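Long-range contacts in activated BY transcription factor SSRB (Salmonella enterica, PDB 2WNW), which belongs to glycoside hydrolase family 30 and joins a TIM-barrel domain to a beta-sandwich domain: residues Ser8-Gln13 and Ser305-Trp310; Gln13-Glu18 and Ser366-Gly371. All coordinates share one frame; numbering follows the deposited sequence.

Contact 1 (Ser8-Gln13 and Ser305-Trp310)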
ATOM      1  N   SER A   8      22.400  -3.463  -8.424  1.00 19.31           N
ATOM      2  CA  SER A   8      23.034  -4.365  -7.472  1.00 19.59           C
ATOM      3  C   SER A   8      22.476  -5.767  -7.670  1.00 20.05           C
ATOM      4  O   SER A   8      21.277  -5.951  -7.879  1.00 19.16           O
ATOM      5  CB  SER A   8      22.775  -3.921  -6.027  1.00 19.19           C
ATOM      6  OG  SER A   8      23.485  -2.737  -5.713  1.00 19.74           O
ATOM      7  N   ASP A   9      23.369  -6.746  -7.612  1.00 20.74           N
ATOM      8  CA  ASP A   9      23.023  -8.152  -7.761  1.00 22.20           C
ATOM      9  C   ASP A   9      23.721  -8.811  -6.576  1.00 21.13           C
ATOM     10  O   ASP A   9      24.809  -9.372  -6.715  1.00 22.63           O
ATOM     11  CB  ASP A   9      23.584  -8.679  -9.087  1.00 23.45           C
ATOM     12  CG  ASP A   9      23.197 -10.122  -9.369  1.00 27.04           C
ATOM     13  OD1 ASP A   9      23.455 -10.575 -10.502  1.00 29.20           O
ATOM     14  OD2 ASP A   9      22.647 -10.803  -8.476  1.00 26.26           O
ATOM     15  N   PRO A  10      23.108  -8.733  -5.386  1.00 20.48           N
ATOM     16  CA  PRO A  10      23.685  -9.317  -4.174  1.00 21.63           C
ATOM     17  C   PRO A  10      24.146 -10.771  -4.273  1.00 21.48           C
ATOM     18  O   PRO A  10      25.204 -11.115  -3.757  1.00 21.12           O
ATOM     19  CB  PRO A  10      22.589  -9.101  -3.123  1.00 21.73           C
ATOM     20  CG  PRO A  10      21.329  -9.012  -3.936  1.00 22.97           C
ATOM     21  CD  PRO A  10      21.765  -8.190  -5.115  1.00 21.84           C
ATOM     22  N   TYR A  11      23.370 -11.627  -4.929  1.00 21.83           N
ATOM     23  CA  TYR A  11      23.776 -13.023  -5.047  1.00 22.02           C
ATOM     24  C   TYR A  11      25.094 -13.190  -5.800  1.00 24.66           C
ATOM     25  O   TYR A  11      25.748 -14.227  -5.687  1.00 24.15           O
ATOM     26  CB  TYR A  11      22.668 -13.857  -5.694  1.00 21.05           C
ATOM     27  CG  TYR A  11      21.603 -14.279  -4.699  1.00 20.52           C
ATOM     28  CD1 TYR A  11      21.925 -15.090  -3.607  1.00 23.21           C
ATOM     29  CD2 TYR A  11      20.283 -13.859  -4.837  1.00 21.74           C
ATOM     30  CE1 TYR A  11      20.950 -15.473  -2.673  1.00 21.27           C
ATOM     31  CE2 TYR A  11      19.303 -14.232  -3.913  1.00 19.79           C
ATOM     32  CZ  TYR A  11      19.641 -15.037  -2.836  1.00 20.67           C
ATOM     33  OH  TYR A  11      18.669 -15.404  -1.930  1.00 20.19           O
ATOM     34  N   ARG A  12      25.484 -12.177  -6.567  1.00 25.29           N
ATOM     35  CA  ARG A  12      26.754 -12.229  -7.285  1.00 28.68           C
ATOM     36  C   ARG A  12      27.741 -11.246  -6.666  1.00 28.31           C
ATOM     37  O   ARG A  12      28.801 -10.978  -7.228  1.00 29.13           O
ATOM     38  CB  ARG A  12      26.567 -11.904  -8.769  1.00 31.23           C
ATOM     39  CG  ARG A  12      25.859 -12.983  -9.566  1.00 35.98           C
ATOM     40  CD  ARG A  12      25.935 -12.674 -11.051  1.00 40.88           C
ATOM     41  NE  ARG A  12      25.190 -13.634 -11.861  1.00 45.60           N
ATOM     42  CZ  ARG A  12      25.150 -13.611 -13.190  1.00 48.31           C
ATOM     43  NH1 ARG A  12      25.814 -12.679 -13.861  1.00 50.06           N
ATOM     44  NH2 ARG A  12      24.444 -14.521 -13.852  1.00 48.87           N
ATOM     45  N   GLN A  13      27.389 -10.711  -5.503  1.00 27.28           N
ATOM     46  CA  GLN A  13      28.254  -9.763  -4.809  1.00 28.48           C
ATOM     47  C   GLN A  13      28.582  -8.524  -5.650  1.00 27.22           C
ATOM     48  O   GLN A  13      29.658  -7.944  -5.511  1.00 27.05           O
ATOM     49  CB  GLN A  13      29.556 -10.456  -4.389  1.00 32.31           C
ATOM     50  CG  GLN A  13      29.368 -11.618  -3.420  1.00 37.06           C
ATOM     51  CD  GLN A  13      29.141 -11.160  -1.993  1.00 40.03           C
ATOM     52  OE1 GLN A  13      28.255 -10.351  -1.721  1.00 43.51           O
ATOM     53  NE2 GLN A  13      29.946 -11.680  -1.068  1.00 42.02           N
ATOM     54  N   SER A 305      21.964 -15.036   5.940  1.00 20.43           N
ATOM     55  CA  SER A 305      21.882 -13.835   6.772  1.00 20.57           C
ATOM     56  C   SER A 305      22.029 -12.506   6.028  1.00 18.58           C
ATOM     57  O   SER A 305      21.197 -11.613   6.190  1.00 16.98           O
ATOM     58  CB  SER A 305      22.902 -13.904   7.913  1.00 21.87           C
ATOM     59  OG  SER A 305      24.217 -14.079   7.426  1.00 27.30           O
ATOM     60  N   GLN A 306      23.073 -12.358   5.217  1.00 17.58           N
ATOM     61  CA  GLN A 306      23.256 -11.103   4.499  1.00 17.46           C
ATOM     62  C   GLN A 306      22.094 -10.764   3.569  1.00 17.86           C
ATOM     63  O   GLN A 306      21.675  -9.605   3.494  1.00 16.89           O
ATOM     64  CB  GLN A 306      24.573 -11.109   3.721  1.00 17.73           C
ATOM     65  CG  GLN A 306      25.799 -10.958   4.616  1.00 18.02           C
ATOM     66  CD  GLN A 306      25.678  -9.766   5.558  1.00 21.59           C
ATOM     67  OE1 GLN A 306      25.689  -9.920   6.784  1.00 23.18           O
ATOM     68  NE2 GLN A 306      25.551  -8.574   4.988  1.00 16.72           N
ATOM     69  N   ILE A 307      21.572 -11.763   2.863  1.00 17.06           N
ATOM     70  CA  ILE A 307      20.453 -11.530   1.959  1.00 18.43           C
ATOM     71  C   ILE A 307      19.209 -11.127   2.747  1.00 18.47           C
ATOM     72  O   ILE A 307      18.459 -10.248   2.315  1.00 18.67           O
ATOM     73  CB  ILE A 307      20.142 -12.786   1.101  1.00 20.77           C
ATOM     74  CG1 ILE A 307      21.107 -12.848  -0.085  1.00 24.17           C
ATOM     75  CG2 ILE A 307      18.701 -12.750   0.605  1.00 24.27           C
ATOM     76  CD1 ILE A 307      20.958 -11.685  -1.072  1.00 26.40           C
ATOM     77  N   ARG A 308      18.991 -11.764   3.898  1.00 17.03           N
ATOM     78  CA  ARG A 308      17.835 -11.433   4.730  1.00 16.24           C
ATOM     79  C   ARG A 308      17.930 -10.001   5.248  1.00 15.73           C
ATOM     80  O   ARG A 308      16.925  -9.297   5.324  1.00 15.05           O
ATOM     81  CB  ARG A 308      17.721 -12.376   5.935  1.00 16.82           C
ATOM     82  CG  ARG A 308      17.299 -13.812   5.616  1.00 17.19           C
ATOM     83  CD  ARG A 308      16.698 -14.464   6.858  1.00 18.61           C
ATOM     84  NE  ARG A 308      17.595 -14.371   8.009  1.00 18.75           N
ATOM     85  CZ  ARG A 308      18.643 -15.163   8.197  1.00 19.37           C
ATOM     86  NH1 ARG A 308      18.917 -16.109   7.314  1.00 19.29           N
ATOM     87  NH2 ARG A 308      19.426 -15.013   9.255  1.00 21.16           N
ATOM     88  N   HIS A 309      19.136  -9.583   5.620  1.00 14.35           N
ATOM     89  CA  HIS A 309      19.348  -8.230   6.131  1.00 15.25           C
ATOM     90  C   HIS A 309      19.128  -7.213   5.017  1.00 14.85           C
ATOM     91  O   HIS A 309      18.569  -6.137   5.237  1.00 14.21           O
ATOM     92  CB  HIS A 309      20.757  -8.112   6.710  1.00 14.67           C
ATOM     93  CG  HIS A 309      20.999  -9.011   7.883  1.00 15.68           C
ATOM     94  ND1 HIS A 309      22.226  -9.118   8.502  1.00 16.77           N
ATOM     95  CD2 HIS A 309      20.170  -9.855   8.545  1.00 14.06           C
ATOM     96  CE1 HIS A 309      22.144  -9.989   9.492  1.00 17.67           C
ATOM     97  NE2 HIS A 309      20.908 -10.451   9.539  1.00 16.64           N
ATOM     98  N   TRP A 310      19.574  -7.575   3.820  1.00 14.27           N
ATOM     99  CA  TRP A 310      19.422  -6.755   2.624  1.00 14.38           C
ATOM    100  C   TRP A 310      17.928  -6.523   2.422  1.00 14.68           C
ATOM    101  O   TRP A 310      17.475  -5.387   2.244  1.00 14.94           O
ATOM    102  CB  TRP A 310      20.049  -7.518   1.446  1.00 13.37           C
ATOM    103  CG  TRP A 310      19.703  -7.073   0.051  1.00 15.15           C
ATOM    104  CD1 TRP A 310      18.775  -7.641  -0.782  1.00 14.55           C
ATOM    105  CD2 TRP A 310      20.368  -6.064  -0.724  1.00 16.25           C
ATOM    106  NE1 TRP A 310      18.832  -7.060  -2.025  1.00 15.21           N
ATOM    107  CE2 TRP A 310      19.799  -6.088  -2.018  1.00 16.61           C
ATOM    108  CE3 TRP A 310      21.391  -5.143  -0.452  1.00 17.26           C
ATOM    109  CZ2 TRP A 310      20.222  -5.226  -3.043  1.00 17.67           C
ATOM    110  CZ3 TRP A 310      21.813  -4.286  -1.473  1.00 18.14           C
ATOM    111  CH2 TRP A 310      21.227  -4.337  -2.752  1.00 17.76           C
TER

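Contact 2 (Gln13-Glu18 and Ser366-Gly371)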
ATOM      1  N   GLN A  13      27.389 -10.711  -5.503  1.00 27.28           N
ATOM      2  CA  GLN A  13      28.254  -9.763  -4.809  1.00 28.48           C
ATOM      3  C   GLN A  13      28.582  -8.524  -5.650  1.00 27.22           C
ATOM      4  O   GLN A  13      29.658  -7.944  -5.511  1.00 27.05           O
ATOM      5  CB  GLN A  13      29.556 -10.456  -4.389  1.00 32.31           C
ATOM      6  CG  GLN A  13      29.368 -11.618  -3.420  1.00 37.06           C
ATOM      7  CD  GLN A  13      29.141 -11.160  -1.993  1.00 40.03           C
ATOM      8  OE1 GLN A  13      28.255 -10.351  -1.721  1.00 43.51           O
ATOM      9  NE2 GLN A  13      29.946 -11.680  -1.068  1.00 42.02           N
ATOM     10  N   GLN A  14      27.662  -8.136  -6.528  1.00 25.74           N
ATOM     11  CA  GLN A  14      27.836  -6.950  -7.368  1.00 26.92           C
ATOM     12  C   GLN A  14      26.952  -5.850  -6.796  1.00 24.13           C
ATOM     13  O   GLN A  14      25.731  -5.973  -6.801  1.00 23.45           O
ATOM     14  CB  GLN A  14      27.407  -7.230  -8.809  1.00 30.40           C
ATOM     15  CG  GLN A  14      28.558  -7.387  -9.781  1.00 38.37           C
ATOM     16  CD  GLN A  14      29.438  -8.564  -9.447  1.00 41.49           C
ATOM     17  OE1 GLN A  14      29.003  -9.713  -9.508  1.00 46.79           O
ATOM     18  NE2 GLN A  14      30.686  -8.287  -9.086  1.00 43.10           N
ATOM     19  N   PHE A  15      27.564  -4.773  -6.319  1.00 21.99           N
ATOM     20  CA  PHE A  15      26.796  -3.683  -5.726  1.00 20.96           C
ATOM     21  C   PHE A  15      27.027  -2.311  -6.342  1.00 21.40           C
ATOM     22  O   PHE A  15      28.152  -1.943  -6.676  1.00 20.82           O
ATOM     23  CB  PHE A  15      27.097  -3.595  -4.228  1.00 20.88           C
ATOM     24  CG  PHE A  15      26.640  -4.788  -3.444  1.00 20.98           C
ATOM     25  CD1 PHE A  15      25.295  -4.951  -3.120  1.00 20.53           C
ATOM     26  CD2 PHE A  15      27.553  -5.747  -3.023  1.00 22.65           C
ATOM     27  CE1 PHE A  15      24.867  -6.052  -2.389  1.00 20.18           C
ATOM     28  CE2 PHE A  15      27.133  -6.857  -2.288  1.00 23.09           C
ATOM     29  CZ  PHE A  15      25.789  -7.008  -1.972  1.00 20.84           C
ATOM     30  N   LEU A  16      25.938  -1.561  -6.470  1.00 20.29           N
ATOM     31  CA  LEU A  16      25.963  -0.204  -6.995  1.00 20.05           C
ATOM     32  C   LEU A  16      26.777  -0.042  -8.277  1.00 21.02           C
ATOM     33  O   LEU A  16      27.662   0.812  -8.361  1.00 21.07           O
ATOM     34  CB  LEU A  16      26.495   0.744  -5.913  1.00 19.50           C
ATOM     35  CG  LEU A  16      25.729   0.736  -4.583  1.00 20.48           C
ATOM     36  CD1 LEU A  16      26.484   1.557  -3.551  1.00 20.17           C
ATOM     37  CD2 LEU A  16      24.323   1.287  -4.787  1.00 20.02           C
ATOM     38  N   VAL A  17      26.472  -0.863  -9.274  1.00 20.51           N
ATOM     39  CA  VAL A  17      27.166  -0.792 -10.555  1.00 21.58           C
ATOM     40  C   VAL A  17      26.423   0.209 -11.434  1.00 22.46           C
ATOM     41  O   VAL A  17      25.244   0.022 -11.733  1.00 22.41           O
ATOM     42  CB  VAL A  17      27.190  -2.166 -11.244  1.00 21.87           C
ATOM     43  CG1 VAL A  17      27.921  -2.073 -12.576  1.00 23.65           C
ATOM     44  CG2 VAL A  17      27.859  -3.188 -10.329  1.00 22.14           C
ATOM     45  N   GLU A  18      27.107   1.274 -11.843  1.00 23.01           N
ATOM     46  CA  GLU A  18      26.472   2.296 -12.667  1.00 25.88           C
ATOM     47  C   GLU A  18      26.806   2.228 -14.150  1.00 26.42           C
ATOM     48  O   GLU A  18      27.903   1.835 -14.542  1.00 26.19           O
ATOM     49  CB  GLU A  18      26.829   3.696 -12.156  1.00 27.80           C
ATOM     50  CG  GLU A  18      26.070   4.801 -12.883  1.00 33.21           C
ATOM     51  CD  GLU A  18      26.457   6.197 -12.436  1.00 35.96           C
ATOM     52  OE1 GLU A  18      26.545   6.437 -11.212  1.00 39.28           O
ATOM     53  OE2 GLU A  18      26.660   7.061 -13.315  1.00 37.23           O
ATOM     54  N   SER A 366      23.575  -4.406   4.021  1.00 14.01           N
ATOM     55  CA  SER A 366      22.725  -3.281   4.401  1.00 15.56           C
ATOM     56  C   SER A 366      23.308  -1.929   3.994  1.00 14.29           C
ATOM     57  O   SER A 366      22.567  -1.019   3.633  1.00 16.12           O
ATOM     58  CB  SER A 366      22.467  -3.305   5.909  1.00 15.88           C
ATOM     59  OG  SER A 366      23.685  -3.231   6.627  1.00 14.44           O
ATOM     60  N   TRP A 367      24.630  -1.794   4.039  1.00 15.68           N
ATOM     61  CA  TRP A 367      25.260  -0.532   3.657  1.00 16.11           C
ATOM     62  C   TRP A 367      24.919  -0.208   2.201  1.00 16.86           C
ATOM     63  O   TRP A 367      24.577   0.928   1.879  1.00 15.79           O
ATOM     64  CB  TRP A 367      26.783  -0.610   3.823  1.00 16.70           C
ATOM     65  CG  TRP A 367      27.477   0.720   3.646  1.00 17.98           C
ATOM     66  CD1 TRP A 367      27.618   1.703   4.584  1.00 19.01           C
ATOM     67  CD2 TRP A 367      28.099   1.214   2.450  1.00 18.68           C
ATOM     68  NE1 TRP A 367      28.290   2.783   4.048  1.00 19.26           N
ATOM     69  CE2 TRP A 367      28.595   2.508   2.739  1.00 19.86           C
ATOM     70  CE3 TRP A 367      28.283   0.692   1.162  1.00 20.15           C
ATOM     71  CZ2 TRP A 367      29.263   3.288   1.784  1.00 19.52           C
ATOM     72  CZ3 TRP A 367      28.949   1.466   0.212  1.00 20.66           C
ATOM     73  CH2 TRP A 367      29.430   2.751   0.532  1.00 20.76           C
ATOM     74  N   TYR A 368      25.003  -1.207   1.326  1.00 17.47           N
ATOM     75  CA  TYR A 368      24.692  -0.997  -0.087  1.00 17.87           C
ATOM     76  C   TYR A 368      23.194  -0.800  -0.295  1.00 17.57           C
ATOM     77  O   TYR A 368      22.782  -0.039  -1.167  1.00 17.40           O
ATOM     78  CB  TYR A 368      25.183  -2.172  -0.940  1.00 18.47           C
ATOM     79  CG  TYR A 368      26.671  -2.400  -0.839  1.00 19.60           C
ATOM     80  CD1 TYR A 368      27.193  -3.338   0.051  1.00 18.34           C
ATOM     81  CD2 TYR A 368      27.562  -1.643  -1.600  1.00 19.31           C
ATOM     82  CE1 TYR A 368      28.566  -3.517   0.183  1.00 21.00           C
ATOM     83  CE2 TYR A 368      28.939  -1.813  -1.474  1.00 20.72           C
ATOM     84  CZ  TYR A 368      29.433  -2.748  -0.581  1.00 21.02           C
ATOM     85  OH  TYR A 368      30.792  -2.904  -0.436  1.00 21.75           O
ATOM     86  N   GLY A 369      22.387  -1.482   0.516  1.00 18.17           N
ATOM     87  CA  GLY A 369      20.945  -1.342   0.412  1.00 16.00           C
ATOM     88  C   GLY A 369      20.531   0.087   0.717  1.00 15.45           C
ATOM     89  O   GLY A 369      19.752   0.688  -0.019  1.00 16.38           O
ATOM     90  N   ILE A 370      21.046   0.632   1.812  1.00 15.24           N
ATOM     91  CA  ILE A 370      20.737   2.007   2.191  1.00 15.82           C
ATOM     92  C   ILE A 370      21.233   2.924   1.074  1.00 16.81           C
ATOM     93  O   ILE A 370      20.595   3.918   0.741  1.00 16.58           O
ATOM     94  CB  ILE A 370      21.441   2.381   3.512  1.00 16.09           C
ATOM     95  CG1 ILE A 370      20.873   1.533   4.656  1.00 15.39           C
ATOM     96  CG2 ILE A 370      21.269   3.862   3.805  1.00 14.95           C
ATOM     97  CD1 ILE A 370      21.623   1.697   5.967  1.00 17.02           C
ATOM     98  N   GLY A 371      22.371   2.558   0.491  1.00 17.10           N
ATOM     99  CA  GLY A 371      22.966   3.343  -0.577  1.00 17.79           C
ATOM    100  C   GLY A 371      22.093   3.581  -1.796  1.00 18.71           C
ATOM    101  O   GLY A 371      22.193   4.633  -2.429  1.00 19.49           O
TER

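Contact 1 (Ser8-Gln13 and Ser305-Trp310)
The N-terminal strand 2-9 of the beta-sandwich runs here into a short 3-10 turn whose apolar side chains pack on the first turns of helix 305-322, a helix that follows strand 289-294 of the TIM barrel. Pro10 and Ile307 mark the closest backbone approach, with their CA atoms 7.3 Å apart, and no hydrogen bond crosses between the segments, so the contact is made of apolar and CH-pi packing. Ile307 can be followed outward from CB, which points toward the turn. Its CG1, anti to the carbonyl carbon (chi1 -81°), lies over the CE1-CZ side of the Tyr11 ring, on the face that CD1 also covers, 3.7 Å from Tyr11 CE1. CG2, the branch anti to the backbone N, meets the phenol oxygen. At the tip, CD1 serves two partners: it sits over the centre of the Tyr11 face in a CH-pi contact, 4.0 Å from the ring centroid and 11° off the ring normal, while Pro10 CB touches it from another side at 3.7 Å. Tyr11 reaches across to offer that face, although its own CB is not directed at the helix.

One turn along the helix, Trp310 presents its indole to the proline ring. Pro10 CG stands above the pyrrole part of the indole, 4.0 Å from the centroid of the five-membered ring and 28° off its normal, and Pro10 CD lies near CZ2. The NE1 hydrogen is spent elsewhere, on the carbonyl oxygen of Ser435, which helps to fix the rotation of the indole. Ser8 OG is hydrogen-bonded to His372 NE2 and Leu16 N, while its CB approaches the six-membered ring obliquely, 3.6 Å from Trp310 CH2.

Contact 2 (Gln13-Glu18 and Ser366-Gly371)
The chain 13-18 turns a corner at Leu16, whose backbone takes a left-handed conformation (phi 47°), consistent with the CB atoms of the successive residues Phe15 and Leu16 both pointing toward helix 365-374. The nearest backbone approach is between Phe15 and Tyr368, whose CA atoms are 6.6 Å apart.

Phe15 and Tyr368 form an offset stack, with centroids 4.3 Å apart and planes inclined by 15°. The displacement brings the base of one side chain over the other ring: Phe15 CB lies over the tyrosine face, 3.3 Å from Tyr368 CD2, and in return Tyr368 CB comes to 3.5 Å from Phe15 CD1. Both residues have CG anti to the carbonyl carbon; the side chains cross at about a right angle, and the rings overlap near their CG atoms, 3.5 Å apart (Phe15 CG to Tyr368 CG). The other face of the Tyr368 ring carries Trp367 CE3, leaving the phenol ring sandwiched between a strand residue and its own helix neighbour.

This is a seam between the beta-sandwich, reached here by its N-terminal strands, and helix 365-374, which comes after strand 360-363 of the small three-stranded sheet. Gln13 and Gln14, both facing Asp9, make a G1 beta bulge just before the corner. Trp310 of helix 305-322 also meets the Phe15 ring, and the His365 and Phe15 rings meet edge-to-face.

Leu16 packs alongside the stack. Its CD1 comes in at the edge of the tyrosine ring, near its plane, 3.9 Å from Tyr368 CD2, and makes a looser contact with Trp367. The other methyl, CD2, faces the helix backbone, 4.2 Å from Tyr368 O and, more loosely, near Gly371 C.

Contact 1 and contact 2 have centres about 9 Å apart on one interface, where the N-terminal strands of the beta-sandwich meet helices 305-322 and 365-374 of the barrel domain. Along the chain the segments alternate: 8-13 and 13-18 come first and share Gln13, followed by 305-310 and then 366-371. Strand 2-9 pairs antiparallel with 17-25 in the sandwich sheet. Asp9 N probably hydrogen-bonds to Gln14 O (2.6 Å), and Leu16 N probably to Ser8 OG, while Trp310 CZ3 packs on Gly369 N. Thus residues from the start of the chain reach two barrel-domain helices roughly 290 and 350 residues later, joining the domains.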